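Long-range contact in protection of telomeres protein 1 (Schizosaccharomyces pombe, PDB 5USB), which binds single-stranded telomeric DNA, protects the 3' overhang of telomeres and regulates telomerase and telomere length: residues N30-N41 with P59-W70. The protein carries 1 engineered substitution. Residues are numbered along the deposited sequence; the frame is centred on the assembly and turned at random.
Sequences NFTLYVTDYTEN and PFGRFSIRCILW. With nucleotides of chain B.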
ATOM      1  N   ASN A  30      -1.246  -9.339  12.842  1.00 22.78           N
ATOM      2  CA  ASN A  30      -1.678  -8.867  11.542  1.00 16.04           C
ATOM      3  C   ASN A  30      -0.504  -8.927  10.565  1.00 14.24           C
ATOM      4  O   ASN A  30       0.593  -9.357  10.900  1.00 17.76           O
ATOM      5  CB  ASN A  30      -2.243  -7.453  11.624  1.00 19.39           C
ATOM      6  CG  ASN A  30      -1.292  -6.498  12.270  1.00 24.53           C
ATOM      7  OD1 ASN A  30      -0.085  -6.568  12.064  1.00 23.77           O
ATOM      8  ND2 ASN A  30      -1.823  -5.620  13.091  1.00 24.10           N
ATOM      9  N   PHE A  31      -0.774  -8.544   9.321  1.00 12.67           N
ATOM     10  CA  PHE A  31       0.251  -8.446   8.289  1.00 12.23           C
ATOM     11  C   PHE A  31       0.272  -7.020   7.739  1.00 13.33           C
ATOM     12  O   PHE A  31      -0.792  -6.440   7.452  1.00 13.23           O
ATOM     13  CB  PHE A  31      -0.057  -9.432   7.147  1.00 11.40           C
ATOM     14  CG  PHE A  31       0.960  -9.469   6.066  1.00 13.64           C
ATOM     15  CD1 PHE A  31       2.275  -9.828   6.324  1.00 14.10           C
ATOM     16  CD2 PHE A  31       0.591  -9.220   4.760  1.00 14.76           C
ATOM     17  CE1 PHE A  31       3.211  -9.891   5.265  1.00 15.06           C
ATOM     18  CE2 PHE A  31       1.502  -9.275   3.742  1.00 17.57           C
ATOM     19  CZ  PHE A  31       2.795  -9.592   3.986  1.00 13.94           C
ATOM     20  N   THR A  32       1.468  -6.454   7.570  1.00 10.67           N
ATOM     21  CA  THR A  32       1.571  -5.062   7.153  1.00 11.08           C
ATOM     22  C   THR A  32       2.304  -4.983   5.831  1.00 10.54           C
ATOM     23  O   THR A  32       3.298  -5.674   5.627  1.00 13.18           O
ATOM     24  CB  THR A  32       2.302  -4.257   8.195  1.00 14.23           C
ATOM     25  OG1 THR A  32       1.576  -4.320   9.423  1.00 18.89           O
ATOM     26  CG2 THR A  32       2.477  -2.771   7.770  1.00 18.94           C
ATOM     27  N   LEU A  33       1.819  -4.129   4.938  1.00 12.38           N
ATOM     28  CA  LEU A  33       2.451  -3.827   3.669  1.00 12.39           C
ATOM     29  C   LEU A  33       2.730  -2.336   3.610  1.00 12.51           C
ATOM     30  O   LEU A  33       1.969  -1.543   4.137  1.00 14.86           O
ATOM     31  CB  LEU A  33       1.526  -4.164   2.452  1.00 15.03           C
ATOM     32  CG  LEU A  33       1.007  -5.564   2.250  1.00 20.18           C
ATOM     33  CD1 LEU A  33      -0.093  -5.532   1.168  1.00 22.70           C
ATOM     34  CD2 LEU A  33       2.162  -6.519   1.897  1.00 17.97           C
ATOM     35  N   TYR A  34       3.832  -1.960   2.983  1.00 10.34           N
ATOM     36  CA  TYR A  34       4.111  -0.573   2.648  1.00 11.22           C
ATOM     37  C   TYR A  34       4.201  -0.525   1.139  1.00  9.97           C
ATOM     38  O   TYR A  34       4.995  -1.280   0.558  1.00 12.45           O
ATOM     39  CB  TYR A  34       5.432  -0.091   3.262  1.00 11.85           C
ATOM     40  CG  TYR A  34       5.435  -0.145   4.779  1.00 10.82           C
ATOM     41  CD1 TYR A  34       5.594  -1.325   5.463  1.00 15.68           C
ATOM     42  CD2 TYR A  34       5.225   1.013   5.513  1.00 16.78           C
ATOM     43  CE1 TYR A  34       5.569  -1.358   6.831  1.00 16.64           C
ATOM     44  CE2 TYR A  34       5.177   0.980   6.902  1.00 18.64           C
ATOM     45  CZ  TYR A  34       5.338  -0.215   7.536  1.00 17.81           C
ATOM     46  OH  TYR A  34       5.303  -0.247   8.918  1.00 23.74           O
ATOM     47  N   VAL A  35       3.337   0.272   0.510  1.00 10.18           N
ATOM     48  CA  VAL A  35       3.230   0.280  -0.942  1.00 11.03           C
ATOM     49  C   VAL A  35       3.327   1.693  -1.494  1.00 10.58           C
ATOM     50  O   VAL A  35       3.123   2.676  -0.787  1.00 11.50           O
ATOM     51  CB  VAL A  35       1.939  -0.393  -1.409  1.00 10.53           C
ATOM     52  CG1 VAL A  35       1.807  -1.734  -0.744  1.00 11.45           C
ATOM     53  CG2 VAL A  35       0.737   0.465  -1.130  1.00 11.58           C
ATOM     54  N   THR A  36       3.700   1.777  -2.771  1.00 11.82           N
ATOM     55  CA  THR A  36       3.891   3.043  -3.459  1.00 10.80           C
ATOM     56  C   THR A  36       3.477   2.917  -4.914  1.00 10.18           C
ATOM     57  O   THR A  36       3.584   1.836  -5.503  1.00 12.80           O
ATOM     58  CB  THR A  36       5.369   3.482  -3.407  1.00 11.14           C
ATOM     59  OG1 THR A  36       5.522   4.796  -3.957  1.00 12.37           O
ATOM     60  CG2 THR A  36       6.242   2.585  -4.213  1.00 12.77           C
ATOM     61  N   ASP A  37       3.041   4.058  -5.501  1.00 11.28           N
ATOM     62  CA  ASP A  37       2.981   4.130  -6.958  1.00 14.03           C
ATOM     63  C   ASP A  37       3.868   5.257  -7.472  1.00 15.71           C
ATOM     64  O   ASP A  37       3.733   5.683  -8.633  1.00 16.23           O
ATOM     65  CB  ASP A  37       1.539   4.249  -7.466  1.00 16.86           C
ATOM     66  CG  ASP A  37       0.865   5.523  -7.078  1.00 13.17           C
ATOM     67  OD1 ASP A  37       1.516   6.403  -6.476  1.00 16.01           O
ATOM     68  OD2 ASP A  37      -0.340   5.686  -7.448  1.00 17.95           O
ATOM     69  N   TYR A  38       4.779   5.720  -6.619  1.00 13.49           N
ATOM     70  CA  TYR A  38       5.731   6.796  -6.913  1.00 14.01           C
ATOM     71  C   TYR A  38       5.023   8.112  -7.195  1.00 18.70           C
ATOM     72  O   TYR A  38       5.487   8.925  -8.000  1.00 18.75           O
ATOM     73  CB  TYR A  38       6.674   6.360  -8.044  1.00 15.20           C
ATOM     74  CG  TYR A  38       7.609   5.295  -7.547  1.00 18.40           C
ATOM     75  CD1 TYR A  38       8.719   5.659  -6.803  1.00 20.57           C
ATOM     76  CD2 TYR A  38       7.354   3.942  -7.760  1.00 16.66           C
ATOM     77  CE1 TYR A  38       9.576   4.732  -6.302  1.00 21.82           C
ATOM     78  CE2 TYR A  38       8.228   2.976  -7.237  1.00 21.08           C
ATOM     79  CZ  TYR A  38       9.328   3.417  -6.503  1.00 18.41           C
ATOM     80  OH  TYR A  38      10.243   2.537  -5.970  1.00 28.34           O
ATOM     81  N   THR A  39       3.886   8.338  -6.534  1.00 15.29           N
ATOM     82  CA  THR A  39       3.221   9.635  -6.493  1.00 15.35           C
ATOM     83  C   THR A  39       3.128  10.063  -5.032  1.00 17.72           C
ATOM     84  O   THR A  39       2.969   9.242  -4.135  1.00 16.65           O
ATOM     85  CB  THR A  39       1.817   9.655  -7.178  1.00 16.42           C
ATOM     86  OG1 THR A  39       0.863   8.935  -6.385  1.00 17.40           O
ATOM     87  CG2 THR A  39       1.872   9.058  -8.606  1.00 21.21           C
ATOM     88  N   GLU A  40       3.263  11.356  -4.795  1.00 15.59           N
ATOM     89  CA  GLU A  40       3.386  11.923  -3.450  1.00 12.14           C
ATOM     90  C   GLU A  40       2.035  12.286  -2.871  1.00 14.13           C
ATOM     91  O   GLU A  40       1.166  12.775  -3.587  1.00 16.41           O
ATOM     92  CB  GLU A  40       4.264  13.159  -3.539  1.00 18.26           C
ATOM     93  CG  GLU A  40       4.681  13.775  -2.280  1.00 19.52           C
ATOM     94  CD  GLU A  40       5.633  14.919  -2.547  1.00 27.18           C
ATOM     95  OE1 GLU A  40       5.832  15.250  -3.740  1.00 31.87           O
ATOM     96  OE2 GLU A  40       6.200  15.436  -1.584  1.00 22.19           O
ATOM     97  N   ASN A  41       1.851  12.009  -1.577  1.00 14.76           N
ATOM     98  CA  ASN A  41       0.642  12.385  -0.860  1.00 14.75           C
ATOM     99  C   ASN A  41       1.010  13.108   0.417  1.00 14.67           C
ATOM    100  O   ASN A  41       1.766  12.580   1.227  1.00 13.89           O
ATOM    101  CB  ASN A  41      -0.195  11.155  -0.536  1.00 14.99           C
ATOM    102  CG  ASN A  41      -1.571  11.495  -0.028  1.00 16.80           C
ATOM    103  OD1 ASN A  41      -1.733  12.216   0.947  1.00 17.43           O
ATOM    104  ND2 ASN A  41      -2.572  10.945  -0.674  1.00 16.83           N
ATOM    105  N   PRO A  59      11.126   4.608  -1.697  0.56 13.78           N
ATOM    106  CA  PRO A  59      11.331   6.034  -1.941  0.56 13.89           C
ATOM    107  C   PRO A  59      11.350   6.842  -0.641  0.56 14.63           C
ATOM    108  O   PRO A  59      10.784   6.416   0.347  0.56 12.34           O
ATOM    109  CB  PRO A  59      10.130   6.398  -2.801  0.56 15.16           C
ATOM    110  CG  PRO A  59       9.088   5.442  -2.376  0.56 13.23           C
ATOM    111  CD  PRO A  59       9.800   4.168  -2.140  0.56 12.17           C
ATOM    112  N   PHE A  60      11.972   8.022  -0.652  1.00 14.45           N
ATOM    113  CA  PHE A  60      12.033   8.852   0.539  1.00 13.76           C
ATOM    114  C   PHE A  60      11.006   9.975   0.457  1.00 12.12           C
ATOM    115  O   PHE A  60      10.491  10.298  -0.620  1.00 15.35           O
ATOM    116  CB  PHE A  60      13.460   9.396   0.736  1.00 11.76           C
ATOM    117  CG  PHE A  60      14.453   8.289   0.966  1.00 12.30           C
ATOM    118  CD1 PHE A  60      14.414   7.573   2.141  1.00 12.67           C
ATOM    119  CD2 PHE A  60      15.337   7.894  -0.020  1.00 16.74           C
ATOM    120  CE1 PHE A  60      15.282   6.510   2.372  1.00 12.66           C
ATOM    121  CE2 PHE A  60      16.202   6.834   0.215  1.00 17.38           C
ATOM    122  CZ  PHE A  60      16.144   6.141   1.411  1.00 16.19           C
ATOM    123  N   GLY A  61      10.681  10.554   1.622  1.00 12.15           N
ATOM    124  CA  GLY A  61       9.594  11.503   1.673  1.00 12.56           C
ATOM    125  C   GLY A  61       8.258  10.793   1.666  1.00 12.37           C
ATOM    126  O   GLY A  61       8.187   9.620   2.018  1.00 11.79           O
ATOM    127  N   ARG A  62       7.203  11.551   1.330  1.00 12.68           N
ATOM    128  CA  ARG A  62       5.804  11.133   1.514  1.00 10.76           C
ATOM    129  C   ARG A  62       5.271  10.404   0.281  1.00 14.19           C
ATOM    130  O   ARG A  62       4.341  10.852  -0.380  1.00 12.60           O
ATOM    131  CB  ARG A  62       4.925  12.332   1.852  1.00 13.48           C
ATOM    132  CG  ARG A  62       5.394  13.158   3.009  1.00 14.17           C
ATOM    133  CD  ARG A  62       4.329  14.162   3.350  1.00 16.79           C
ATOM    134  NE  ARG A  62       4.649  15.171   4.371  1.00 16.55           N
ATOM    135  CZ  ARG A  62       4.215  15.142   5.619  1.00 19.29           C
ATOM    136  NH1 ARG A  62       3.513  14.100   6.062  1.00 19.72           N
ATOM    137  NH2 ARG A  62       4.482  16.170   6.435  1.00 19.80           N
ATOM    138  N   PHE A  63       5.863   9.236   0.003  1.00 11.78           N
ATOM    139  CA  PHE A  63       5.588   8.492  -1.220  1.00 11.94           C
ATOM    140  C   PHE A  63       5.045   7.082  -1.011  1.00 12.63           C
ATOM    141  O   PHE A  63       4.766   6.408  -2.001  1.00 13.62           O
ATOM    142  CB  PHE A  63       6.859   8.398  -2.093  1.00 14.82           C
ATOM    143  CG  PHE A  63       7.132   9.647  -2.909  1.00 12.19           C
ATOM    144  CD1 PHE A  63       7.782  10.750  -2.366  1.00 15.57           C
ATOM    145  CD2 PHE A  63       6.743   9.701  -4.238  1.00 15.46           C
ATOM    146  CE1 PHE A  63       7.993  11.870  -3.130  1.00 16.03           C
ATOM    147  CE2 PHE A  63       6.979  10.816  -4.990  1.00 19.83           C
ATOM    148  CZ  PHE A  63       7.584  11.877  -4.444  1.00 16.21           C
ATOM    149  N   SER A  64       4.888   6.620   0.221  1.00 11.38           N
ATOM    150  CA  SER A  64       4.403   5.264   0.477  1.00 10.59           C
ATOM    151  C   SER A  64       3.329   5.289   1.556  1.00 11.54           C
ATOM    152  O   SER A  64       3.315   6.157   2.435  1.00 13.64           O
ATOM    153  CB  SER A  64       5.553   4.344   0.918  1.00 14.11           C
ATOM    154  OG  SER A  64       6.561   4.382  -0.055  1.00 14.96           O
ATOM    155  N   ILE A  65       2.429   4.306   1.508  1.00 11.81           N
ATOM    156  CA  ILE A  65       1.341   4.177   2.481  1.00 12.78           C
ATOM    157  C   ILE A  65       1.420   2.802   3.145  1.00 12.02           C
ATOM    158  O   ILE A  65       1.713   1.803   2.489  1.00 12.46           O
ATOM    159  CB  ILE A  65      -0.044   4.402   1.841  1.00 13.38           C
ATOM    160  CG1 ILE A  65      -1.099   4.481   2.952  1.00 13.41           C
ATOM    161  CG2 ILE A  65      -0.405   3.323   0.803  1.00 11.74           C
ATOM    162  CD1 ILE A  65      -2.444   4.974   2.485  1.00 17.10           C
ATOM    163  N   ARG A  66       1.197   2.779   4.449  1.00 11.45           N
ATOM    164  CA  ARG A  66       1.121   1.544   5.222  0.60 12.60           C
ATOM    165  C   ARG A  66      -0.266   0.943   5.086  1.00 11.38           C
ATOM    166  O   ARG A  66      -1.253   1.660   5.202  1.00 12.40           O
ATOM    167  CB  ARG A  66       1.404   1.829   6.697  0.60 15.70           C
ATOM    168  CG  ARG A  66       1.081   0.690   7.648  0.60 18.36           C
ATOM    169  CD  ARG A  66       1.125   1.208   9.095  0.60 19.03           C
ATOM    170  NE  ARG A  66       2.469   1.532   9.525  0.60 22.92           N
ATOM    171  CZ  ARG A  66       2.762   2.382  10.502  0.60 20.12           C
ATOM    172  NH1 ARG A  66       1.801   3.013  11.166  0.60 20.39           N
ATOM    173  NH2 ARG A  66       4.026   2.596  10.811  0.60 24.37           N
ATOM    174  N   CYS A  67      -0.338  -0.365   4.848  1.00 12.12           N
ATOM    175  CA  CYS A  67      -1.613  -1.080   4.772  1.00 12.73           C
ATOM    176  C   CYS A  67      -1.572  -2.128   5.865  1.00 11.95           C
ATOM    177  O   CYS A  67      -0.630  -2.918   5.903  1.00 13.30           O
ATOM    178  CB  CYS A  67      -1.828  -1.733   3.401  1.00 14.09           C
ATOM    179  SG  CYS A  67      -1.605  -0.594   2.007  1.00 17.22           S
ATOM    180  N   ILE A  68      -2.598  -2.154   6.735  1.00 13.29           N
ATOM    181  CA  ILE A  68      -2.717  -3.170   7.775  1.00 13.94           C
ATOM    182  C   ILE A  68      -3.807  -4.160   7.398  1.00 13.34           C
ATOM    183  O   ILE A  68      -4.944  -3.767   7.126  1.00 14.36           O
ATOM    184  CB  ILE A  68      -3.020  -2.557   9.152  1.00 16.49           C
ATOM    185  CG1 ILE A  68      -2.033  -1.436   9.454  1.00 20.55           C
ATOM    186  CG2 ILE A  68      -3.013  -3.667  10.233  1.00 18.45           C
ATOM    187  CD1 ILE A  68      -0.674  -1.895   9.584  1.00 22.61           C
ATOM    188  N   LEU A  69      -3.444  -5.455   7.393  1.00 14.47           N
ATOM    189  CA  LEU A  69      -4.328  -6.529   6.971  1.00 14.12           C
ATOM    190  C   LEU A  69      -4.609  -7.434   8.161  1.00 12.89           C
ATOM    191  O   LEU A  69      -3.673  -7.914   8.805  1.00 13.04           O
ATOM    192  CB  LEU A  69      -3.686  -7.338   5.846  1.00 12.60           C
ATOM    193  CG  LEU A  69      -3.755  -6.778   4.413  1.00 14.75           C
ATOM    194  CD1 LEU A  69      -3.046  -5.462   4.232  1.00 19.03           C
ATOM    195  CD2 LEU A  69      -3.199  -7.787   3.386  1.00 14.99           C
ATOM    196  N   TRP A  70      -5.888  -7.647   8.467  0.56 15.35           N
ATOM    197  CA  TRP A  70      -6.282  -8.521   9.562  0.56 16.05           C
ATOM    198  C   TRP A  70      -7.017  -9.750   9.050  0.56 13.88           C
ATOM    199  O   TRP A  70      -7.548  -9.772   7.938  0.56 15.15           O
ATOM    200  CB  TRP A  70      -7.206  -7.799  10.539  0.56 19.49           C
ATOM    201  CG  TRP A  70      -6.528  -6.938  11.552  0.56 22.08           C
ATOM    202  CD1 TRP A  70      -5.891  -7.350  12.693  0.56 20.75           C
ATOM    203  CD2 TRP A  70      -6.465  -5.517  11.550  0.56 21.34           C
ATOM    204  NE1 TRP A  70      -5.427  -6.279  13.389  0.56 21.09           N
ATOM    205  CE2 TRP A  70      -5.767  -5.132  12.708  0.56 22.38           C
ATOM    206  CE3 TRP A  70      -6.931  -4.525  10.675  0.56 20.85           C
ATOM    207  CZ2 TRP A  70      -5.512  -3.808  13.013  0.56 24.17           C
ATOM    208  CZ3 TRP A  70      -6.674  -3.217  10.984  0.56 24.76           C
ATOM    209  CH2 TRP A  70      -5.973  -2.865  12.149  0.56 26.03           C
TER
ATOM    210  O5'   G B   1     -10.501  -1.120  17.934  1.00 51.79           O
ATOM    211  C5'   G B   1      -9.584  -1.855  17.123  1.00 52.74           C
ATOM    212  C4'   G B   1      -8.894  -2.879  17.979  1.00 55.11           C
ATOM    213  O4'   G B   1      -9.234  -4.209  17.536  1.00 58.54           O
ATOM    214  C3'   G B   1      -7.385  -2.854  17.950  1.00 54.50           C
ATOM    215  O3'   G B   1      -7.029  -3.431  19.169  1.00 63.09           O
ATOM    216  C2'   G B   1      -7.039  -3.755  16.759  1.00 51.12           C
ATOM    217  O2'   G B   1      -5.872  -4.550  16.707  1.00 45.93           O
ATOM    218  C1'   G B   1      -8.200  -4.727  16.725  1.00 46.73           C
ATOM    219  N9    G B   1      -8.728  -4.864  15.383  1.00 33.60           N
ATOM    220  C8    G B   1      -9.223  -3.869  14.580  1.00 34.42           C
ATOM    221  N7    G B   1      -9.699  -4.311  13.452  1.00 32.84           N
ATOM    222  C5    G B   1      -9.533  -5.684  13.528  1.00 33.16           C
ATOM    223  C6    G B   1      -9.859  -6.696  12.597  1.00 22.95           C
ATOM    224  O6    G B   1     -10.389  -6.575  11.501  1.00 28.19           O
ATOM    225  N1    G B   1      -9.499  -7.956  13.061  1.00 26.99           N
ATOM    226  C2    G B   1      -8.893  -8.207  14.266  1.00 28.07           C
ATOM    227  N2    G B   1      -8.610  -9.485  14.532  1.00 32.37           N
ATOM    228  N3    G B   1      -8.586  -7.270  15.147  1.00 33.84           N
ATOM    229  C4    G B   1      -8.930  -6.039  14.713  1.00 30.44           C
ATOM    230  P    DA B   5       8.901   5.144  14.084  1.00 29.82           P
ATOM    231  OP1  DA B   5       9.791   4.516  15.035  1.00 26.20           O
ATOM    232  OP2  DA B   5       8.679   6.566  14.071  1.00 37.51           O
ATOM    233  O5'  DA B   5       9.409   4.743  12.640  1.00 24.26           O
ATOM    234  C5'  DA B   5       9.754   3.401  12.359  1.00 21.27           C
ATOM    235  C4'  DA B   5       9.822   3.226  10.866  1.00 18.09           C
ATOM    236  O4'  DA B   5       8.490   3.310  10.327  1.00 19.08           O
ATOM    237  C3'  DA B   5      10.626   4.305  10.148  1.00 21.61           C
ATOM    238  O3'  DA B   5      11.312   3.756   9.024  1.00 23.43           O
ATOM    239  C2'  DA B   5       9.561   5.313   9.758  1.00 18.34           C
ATOM    240  C1'  DA B   5       8.351   4.439   9.493  1.00 19.02           C
ATOM    241  N9   DA B   5       7.068   5.047   9.812  1.00 19.68           N
ATOM    242  C8   DA B   5       6.728   5.706  10.962  1.00 18.38           C
ATOM    243  N7   DA B   5       5.483   6.100  10.995  1.00 20.74           N
ATOM    244  C5   DA B   5       4.951   5.618   9.811  1.00 17.84           C
ATOM    245  C6   DA B   5       3.670   5.693   9.255  1.00 20.33           C
ATOM    246  N6   DA B   5       2.643   6.296   9.848  1.00 22.13           N
ATOM    247  N1   DA B   5       3.478   5.129   8.045  1.00 18.55           N
ATOM    248  C2   DA B   5       4.510   4.533   7.449  1.00 19.45           C
ATOM    249  N3   DA B   5       5.756   4.390   7.873  1.00 17.03           N
ATOM    250  C4   DA B   5       5.914   4.960   9.076  1.00 19.87           C
ATOM    251  P    DG B   2      -6.262  -2.590  20.226  1.00 73.77           P
ATOM    252  OP1  DG B   2      -6.156  -3.420  21.442  1.00 69.03           O
ATOM    253  OP2  DG B   2      -6.846  -1.245  20.283  1.00 58.58           O
ATOM    254  O5'  DG B   2      -4.804  -2.476  19.607  1.00 57.60           O
ATOM    255  C5'  DG B   2      -3.998  -3.638  19.437  1.00 43.41           C
ATOM    256  C4'  DG B   2      -2.838  -3.299  18.534  1.00 49.59           C
ATOM    257  O4'  DG B   2      -3.208  -3.369  17.144  1.00 46.69           O
ATOM    258  C3'  DG B   2      -2.312  -1.885  18.701  1.00 43.91           C
ATOM    259  O3'  DG B   2      -1.454  -1.921  19.825  1.00 40.58           O
ATOM    260  C2'  DG B   2      -1.577  -1.677  17.389  1.00 39.84           C
ATOM    261  C1'  DG B   2      -2.441  -2.426  16.393  1.00 37.11           C
ATOM    262  N9   DG B   2      -3.377  -1.593  15.654  1.00 31.23           N
ATOM    263  C8   DG B   2      -4.716  -1.492  15.904  1.00 32.82           C
ATOM    264  N7   DG B   2      -5.333  -0.683  15.091  1.00 35.92           N
ATOM    265  C5   DG B   2      -4.329  -0.190  14.277  1.00 27.38           C
ATOM    266  C6   DG B   2      -4.394   0.741  13.214  1.00 28.50           C
ATOM    267  O6   DG B   2      -5.383   1.308  12.754  1.00 32.25           O
ATOM    268  N1   DG B   2      -3.139   0.977  12.664  1.00 34.20           N
ATOM    269  C2   DG B   2      -1.978   0.367  13.069  1.00 33.43           C
ATOM    270  N2   DG B   2      -0.875   0.703  12.404  1.00 36.26           N
ATOM    271  N3   DG B   2      -1.906  -0.502  14.064  1.00 36.82           N
ATOM    272  C4   DG B   2      -3.112  -0.735  14.616  1.00 29.74           C
TER
HETATM  273  O   HOH W   1       2.734   6.487  -3.828  1.00 15.14           O
HETATM  274  O   HOH W   2       7.820  14.133   0.138  1.00 14.87           O
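Leu33 and Cys67 face each other as a hydrogen-bonded pair between antiparallel strands 31-36 and 65-69. Phe31 with Leu69 and Val35 with Ile65 are paired in the same way, so six backbone hydrogen bonds run across the strands. The side chains of these three pairs share one face, and this is the tightly packed part. There Val35 CG2 lies 3.6 Å from Ile65 CG2, and Cys67 SG comes beside the same valine methyl. The Phe31 ring takes Leu69 CD2 at its edge.

Thr32, Tyr34, Arg66 and Ile68 project from the other face, which receives the nucleic acid. Arg66 and Trp70 each have two conformers, of which one is described here. Tyr34 and Arg66 run side by side, ring and guanidinium planes 83° apart. Arg66 NE gives a weak hydrogen bond to Tyr34 OH at 3.4 Å. The arginine chain bends at chi3 (-69°), and its guanidinium lies over the base of DA5 of chain B, with NH2 3.3 Å from C5. Its NH1 hydrogen-bonds O2 of a thymine base of the bound nucleic acid. Trp70 lies between Asn30 and G1 of chain B: Asn30 CB makes a CH-pi contact with its five-membered ring, while the guanine covers the opposite face.

Where strand 31-36 leads into the loop, buried Thr36 OG1 gives a 2.6 Å hydrogen bond to Phe63 O and accepts from Tyr38 N, forming an ST turn. The looser, solvent side lies beyond. Exposed Glu40 lays CB over a face of the partly exposed Phe63 ring, 3.9 Å from its centroid. A water bridges Glu40 OE2 and Arg62 N.

Together the strands form part of the OB-fold barrel of this DNA-binding domain. Strand 14-26 flanks 31-36, strand 102-106 runs parallel to 65-69, and helix 129-138 packs on Asp37, Tyr38 and Thr39.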